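PDB 4N8F: carbon dioxide concentrating mechanism protein from Thermosynechococcus elongatus, which probably forms the pentameric vertices of the carboxysome shell, giving curvature to the otherwise flat protein layer that encloses RuBisCO. Local coordinates for the interface of chains A and B. Numbering follows the deposited sequence. Chains: chain A/B, Carbon dioxide concentrating mechanism protein.

How a cyclic pentamer closes is illustrated by three patches of one non-two-fold interface, in which each subunit offers different surfaces to its two neighbours. The C-alpha centres of contact 1 and contact 3 lie about 14 Å apart, those of contacts 2 and 3 about 18 Å, and those of contacts 1 and 2 about 19 Å. Strand 2-11 serves twice: its far end in chain B pairs in contact 1, while its start in chain A meets strand 39-45 of chain B in contact 3. Contact 2 instead brings together the 3-10 helices 60-65 of both chains. Repeated around the ring, the three patches join all five subunits.

Contact 1: the interface of chains A and B. Residues chain A 80-84; chain B 10-13.
A:Thr84 and B:Thr11 form an antiparallel beta bridge between neighbouring subunits of this CcmL/EutN-family pentamer, with B:Thr11 N donating to A:Thr84 O at 2.9 Å. This bond is nearly straight, 161° at the hydrogen. A:Asp83 N in turn donates to B:Thr11 O at 2.9 Å. Beside this pairing the two threonine hydroxyls meet tip to tip, A:Thr84 OG1 lying 2.7 Å from B:Thr11 OG1 in a hydrogen bond whose direction is not settled. Each OG1 sits between its own backbone N and carbonyl carbon (chi1 77° and 71°), which turns both hydroxyls toward the seam. Past the end of strand 2-11, B:Ser12 reaches back to chain A: its OG, anti to the backbone N, gives a short 2.5 Å hydrogen bond to A:Ile81 O, approaching from a tilt to the carbonyl plane. A:Asp83 extends the polar row to B:Thr13, whose hydroxyl OG1 donates to the syn lone pair of carboxylate OD2 at 3.2 Å. The two side chains meet at about a right angle. Toward the other end, the apolar flank is light: the CG1 methylene of A:Ile82 lies 3.8 Å from the CG1 methyl of B:Val10.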
# COMPACT_ATOMS: atom_id res chain seq x y z
N ALA A 80 -17.87 8.43 2.10
CA ALA A 80 -19.01 9.02 1.39
C ALA A 80 -19.99 7.91 1.06
O ALA A 80 -19.60 6.81 0.70
CB ALA A 80 -18.55 9.69 0.12
N ILE A 81 -21.26 8.23 1.18
CA ILE A 81 -22.31 7.39 0.64
C ILE A 81 -22.59 7.91 -0.75
O ILE A 81 -22.71 9.13 -0.99
CB ILE A 81 -23.57 7.41 1.52
CG1 ILE A 81 -23.24 6.79 2.88
CG2 ILE A 81 -24.70 6.63 0.85
CD1 ILE A 81 -24.31 7.01 3.94
N ILE A 82 -22.61 6.97 -1.69
CA ILE A 82 -22.74 7.29 -3.09
C ILE A 82 -24.19 7.53 -3.53
O ILE A 82 -25.07 6.72 -3.24
CB ILE A 82 -22.10 6.20 -3.95
CG1 ILE A 82 -20.58 6.28 -3.83
CG2 ILE A 82 -22.43 6.40 -5.41
CD1 ILE A 82 -19.87 5.11 -4.44
N ASP A 83 -24.41 8.66 -4.20
CA ASP A 83 -25.70 8.99 -4.80
C ASP A 83 -25.68 8.46 -6.22
O ASP A 83 -26.52 7.63 -6.58
CB ASP A 83 -25.92 10.52 -4.91
CG ASP A 83 -26.11 11.21 -3.56
OD1 ASP A 83 -26.49 10.56 -2.55
OD2 ASP A 83 -25.95 12.45 -3.52
N THR A 84 -24.70 8.93 -7.00
CA THR A 84 -24.59 8.59 -8.41
C THR A 84 -23.18 8.27 -8.85
O THR A 84 -22.17 8.84 -8.36
CB THR A 84 -25.09 9.70 -9.38
OG1 THR A 84 -24.11 10.75 -9.50
CG2 THR A 84 -26.46 10.28 -8.94
N VAL B 10 -18.43 10.41 -9.72
CA VAL B 10 -19.21 9.99 -8.56
C VAL B 10 -19.63 11.23 -7.81
O VAL B 10 -18.86 12.19 -7.69
CB VAL B 10 -18.38 9.11 -7.61
CG1 VAL B 10 -19.19 8.68 -6.41
CG2 VAL B 10 -17.84 7.90 -8.36
N THR B 11 -20.84 11.20 -7.31
CA THR B 11 -21.37 12.29 -6.51
C THR B 11 -21.96 11.70 -5.23
O THR B 11 -22.35 10.54 -5.16
CB THR B 11 -22.44 13.13 -7.30
OG1 THR B 11 -23.64 12.37 -7.45
CG2 THR B 11 -21.89 13.57 -8.70
N SER B 12 -22.00 12.54 -4.22
CA SER B 12 -22.43 12.13 -2.91
C SER B 12 -22.86 13.34 -2.11
O SER B 12 -22.14 14.33 -2.04
CB SER B 12 -21.26 11.48 -2.19
OG SER B 12 -21.53 11.29 -0.81
N THR B 13 -23.99 13.23 -1.46
CA THR B 13 -24.45 14.29 -0.57
C THR B 13 -24.19 13.96 0.92
O THR B 13 -23.97 14.88 1.65
CB THR B 13 -25.95 14.62 -0.77
OG1 THR B 13 -26.70 13.43 -0.61
CG2 THR B 13 -26.21 15.16 -2.18

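Contact 2: the interface of chains A and B. Residues chain A 61-62, 65; chain B 61, 64, 71-72.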
# COMPACT_ATOMS: atom_id res chain seq x y z
N SER A 61 -3.70 5.97 5.68
CA SER A 61 -3.73 6.98 6.72
C SER A 61 -4.85 7.94 6.42
O SER A 61 -5.30 8.64 7.35
CB SER A 61 -2.36 7.72 6.79
OG SER A 61 -2.05 8.22 5.52
N ALA A 62 -5.37 7.97 5.18
CA ALA A 62 -6.61 8.71 4.95
C ALA A 62 -7.73 8.44 5.94
O ALA A 62 -8.53 9.32 6.27
CB ALA A 62 -7.12 8.39 3.52
N HIS A 65 -8.29 10.59 8.90
CA HIS A 65 -8.72 11.93 8.67
C HIS A 65 -10.27 12.05 8.58
O HIS A 65 -10.81 13.07 8.22
CB HIS A 65 -7.96 12.49 7.41
CG HIS A 65 -6.54 12.84 7.74
ND1 HIS A 65 -5.50 11.94 7.65
CD2 HIS A 65 -6.03 13.94 8.31
CE1 HIS A 65 -4.39 12.49 8.08
NE2 HIS A 65 -4.68 13.71 8.49
N SER B 61 -1.16 8.79 1.04
CA SER B 61 -1.13 10.12 1.63
C SER B 61 -0.71 11.21 0.63
O SER B 61 -0.88 12.40 0.88
CB SER B 61 -0.22 10.14 2.85
OG SER B 61 1.04 9.65 2.55
N ARG B 64 -3.35 13.67 -0.18
CA ARG B 64 -3.61 14.80 0.69
C ARG B 64 -2.73 15.98 0.35
O ARG B 64 -2.90 17.04 0.97
CB ARG B 64 -3.47 14.44 2.17
CG ARG B 64 -4.44 13.30 2.53
CD ARG B 64 -4.68 13.21 4.00
NE ARG B 64 -3.49 13.07 4.83
CZ ARG B 64 -2.81 11.97 5.16
NH1 ARG B 64 -3.10 10.78 4.72
NH2 ARG B 64 -1.80 12.10 6.00
N ASP B 71 -5.59 17.26 5.27
CA ASP B 71 -6.60 16.74 6.16
C ASP B 71 -7.91 16.23 5.53
O ASP B 71 -8.86 15.95 6.23
CB ASP B 71 -6.88 17.74 7.29
CG ASP B 71 -5.68 17.83 8.31
OD1 ASP B 71 -5.77 18.58 9.29
OD2 ASP B 71 -4.64 17.16 8.14
N LYS B 72 -7.97 16.06 4.22
CA LYS B 72 -9.12 15.43 3.58
C LYS B 72 -8.87 13.89 3.55
O LYS B 72 -7.77 13.46 3.19
CB LYS B 72 -9.33 15.95 2.16
CG LYS B 72 -9.64 17.46 2.03
CD LYS B 72 -10.17 17.74 0.62
CE LYS B 72 -10.42 19.22 0.24
NZ LYS B 72 -10.24 20.14 1.33
O HOH W 1 -9.65 15.60 8.60
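B:Arg64 NH1 donates a 2.9 Å hydrogen bond to the hydroxyl OG of A:Ser61, nearly straight at 162° and almost in the guanidinium plane. It joins the 3-10 helices 60-65 of adjacent subunits in the CcmL pentamer. The arginine chain, bent at chi3 (-55°), brings the same guanidinium across the imidazole of A:His65 in a cation-pi contact. Its NE lies over one face of the ring, 3.8 Å from the centroid and displaced toward the rim, while the two planes are 28° apart. The overlap is therefore partial and tilted, with ring atom CE1 lying 3.4 Å from the central guanidinium carbon CZ. Edge bond and face contact together should restrain rotation of the guanidinium. A weak bond from A:His65 ND1 to A:Ser61 O may add some restraint on the imidazole. B:Asp71 meets the CD2 and NE2 side of the ring at a slant, its CA 3.6 Å from A:His65 CD2. Its carboxylate OD2 comes within 3.5 Å of A:His65 NE2, and the negative charge might polarise the imidazole. Water 1, at the edge of the imidazole and in its plane, links the backbones, 2.8 Å from A:His65 O and 2.5 Å from B:Asp71 O.

Contact 3: the interface of chains A and B. Residues chain A 1-3, 30; chain B 39-41.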
# COMPACT_ATOMS: atom_id res chain seq x y z
N MET A 1 -9.63 5.94 -3.96
CA MET A 1 -10.78 5.31 -3.23
C MET A 1 -11.40 4.19 -4.08
O MET A 1 -11.23 4.16 -5.31
CB MET A 1 -11.88 6.34 -2.92
CG MET A 1 -11.49 7.42 -1.91
SD MET A 1 -10.42 8.72 -2.61
CE MET A 1 -11.61 9.74 -3.46
N LYS A 2 -12.16 3.32 -3.42
CA LYS A 2 -12.89 2.26 -4.07
C LYS A 2 -14.35 2.37 -3.79
O LYS A 2 -14.78 2.90 -2.78
CB LYS A 2 -12.42 0.90 -3.56
CG LYS A 2 -10.95 0.63 -3.80
CD LYS A 2 -10.70 0.18 -5.25
CE LYS A 2 -9.18 0.20 -5.47
NZ LYS A 2 -8.77 -0.10 -6.85
N ILE A 3 -15.15 1.86 -4.71
CA ILE A 3 -16.56 1.72 -4.50
C ILE A 3 -16.84 0.37 -3.84
O ILE A 3 -16.28 -0.65 -4.23
CB ILE A 3 -17.30 1.84 -5.85
CG1 ILE A 3 -17.11 3.23 -6.45
CG2 ILE A 3 -18.78 1.57 -5.64
CD1 ILE A 3 -17.22 3.26 -7.97
N LEU A 30 -16.89 -3.50 -5.24
CA LEU A 30 -17.45 -3.60 -6.55
C LEU A 30 -16.37 -3.75 -7.60
O LEU A 30 -15.45 -2.94 -7.65
CB LEU A 30 -18.21 -2.32 -6.86
CG LEU A 30 -18.77 -2.21 -8.26
CD1 LEU A 30 -19.90 -3.21 -8.49
CD2 LEU A 30 -19.25 -0.80 -8.47
N ASP B 39 -10.01 -2.44 -14.00
CA ASP B 39 -9.63 -2.09 -12.67
C ASP B 39 -9.69 -0.57 -12.69
O ASP B 39 -9.13 0.09 -13.58
CB ASP B 39 -8.23 -2.63 -12.39
CG ASP B 39 -7.73 -2.25 -11.04
OD1 ASP B 39 -8.54 -2.20 -10.10
OD2 ASP B 39 -6.50 -2.02 -10.92
N TYR B 40 -10.43 -0.05 -11.72
CA TYR B 40 -10.82 1.35 -11.67
C TYR B 40 -10.36 1.94 -10.31
O TYR B 40 -10.10 1.21 -9.33
CB TYR B 40 -12.36 1.43 -11.76
CG TYR B 40 -12.95 0.98 -10.44
CD1 TYR B 40 -13.19 -0.36 -10.19
CD2 TYR B 40 -13.12 1.90 -9.36
CE1 TYR B 40 -13.67 -0.78 -8.95
CE2 TYR B 40 -13.58 1.50 -8.10
CZ TYR B 40 -13.86 0.16 -7.89
OH TYR B 40 -14.31 -0.30 -6.66
N GLU B 41 -10.29 3.25 -10.23
CA GLU B 41 -10.10 3.94 -8.98
C GLU B 41 -11.05 5.13 -9.04
O GLU B 41 -11.31 5.68 -10.12
CB GLU B 41 -8.66 4.44 -8.93
CG GLU B 41 -8.14 4.96 -7.59
CD GLU B 41 -7.85 3.84 -6.59
OE1 GLU B 41 -7.48 2.75 -7.04
OE2 GLU B 41 -8.06 4.04 -5.36
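B:Tyr40 lays its ring against A:Ile3, the CE2 carbon 4.0 Å from the CD1 methyl, as the modest apolar centre of this pentamer contact. With CG between the backbone N and the carbonyl carbon (chi1 74°), the ring points toward chain A. At its tip the phenol OH accepts from A:Ile3 N, in the ring plane, at 3.0 Å, though bent, 139° at the hydrogen. It donates to A:Leu30 O at 3.0 Å in the carbonyl plane, while A:Ile3 O is also close to the OH, at 3.1 Å. A:Lys2, bent at chi2, runs past the phenol and delivers its amino group NZ to B:Tyr40 O, 3.1 Å away and nearly in line with C=O. A:Lys2 NZ also forms a salt bridge with B:Glu41 OE1 at 3.1 Å, from above the carboxylate plane, with B:Asp39 OD1 farther off at 3.9 Å. The other oxygen, B:Glu41 OE2, accepts from the terminal amine N of A:Met1 at 2.8 Å on its anti side. An alanine in place of B:Glu41 would probably leave the terminal amine without its carboxylate mate and the lysine held less firmly, so that the first residue of chain A could shift. The site fastens the start of one subunit to strand 39-45 of its neighbour.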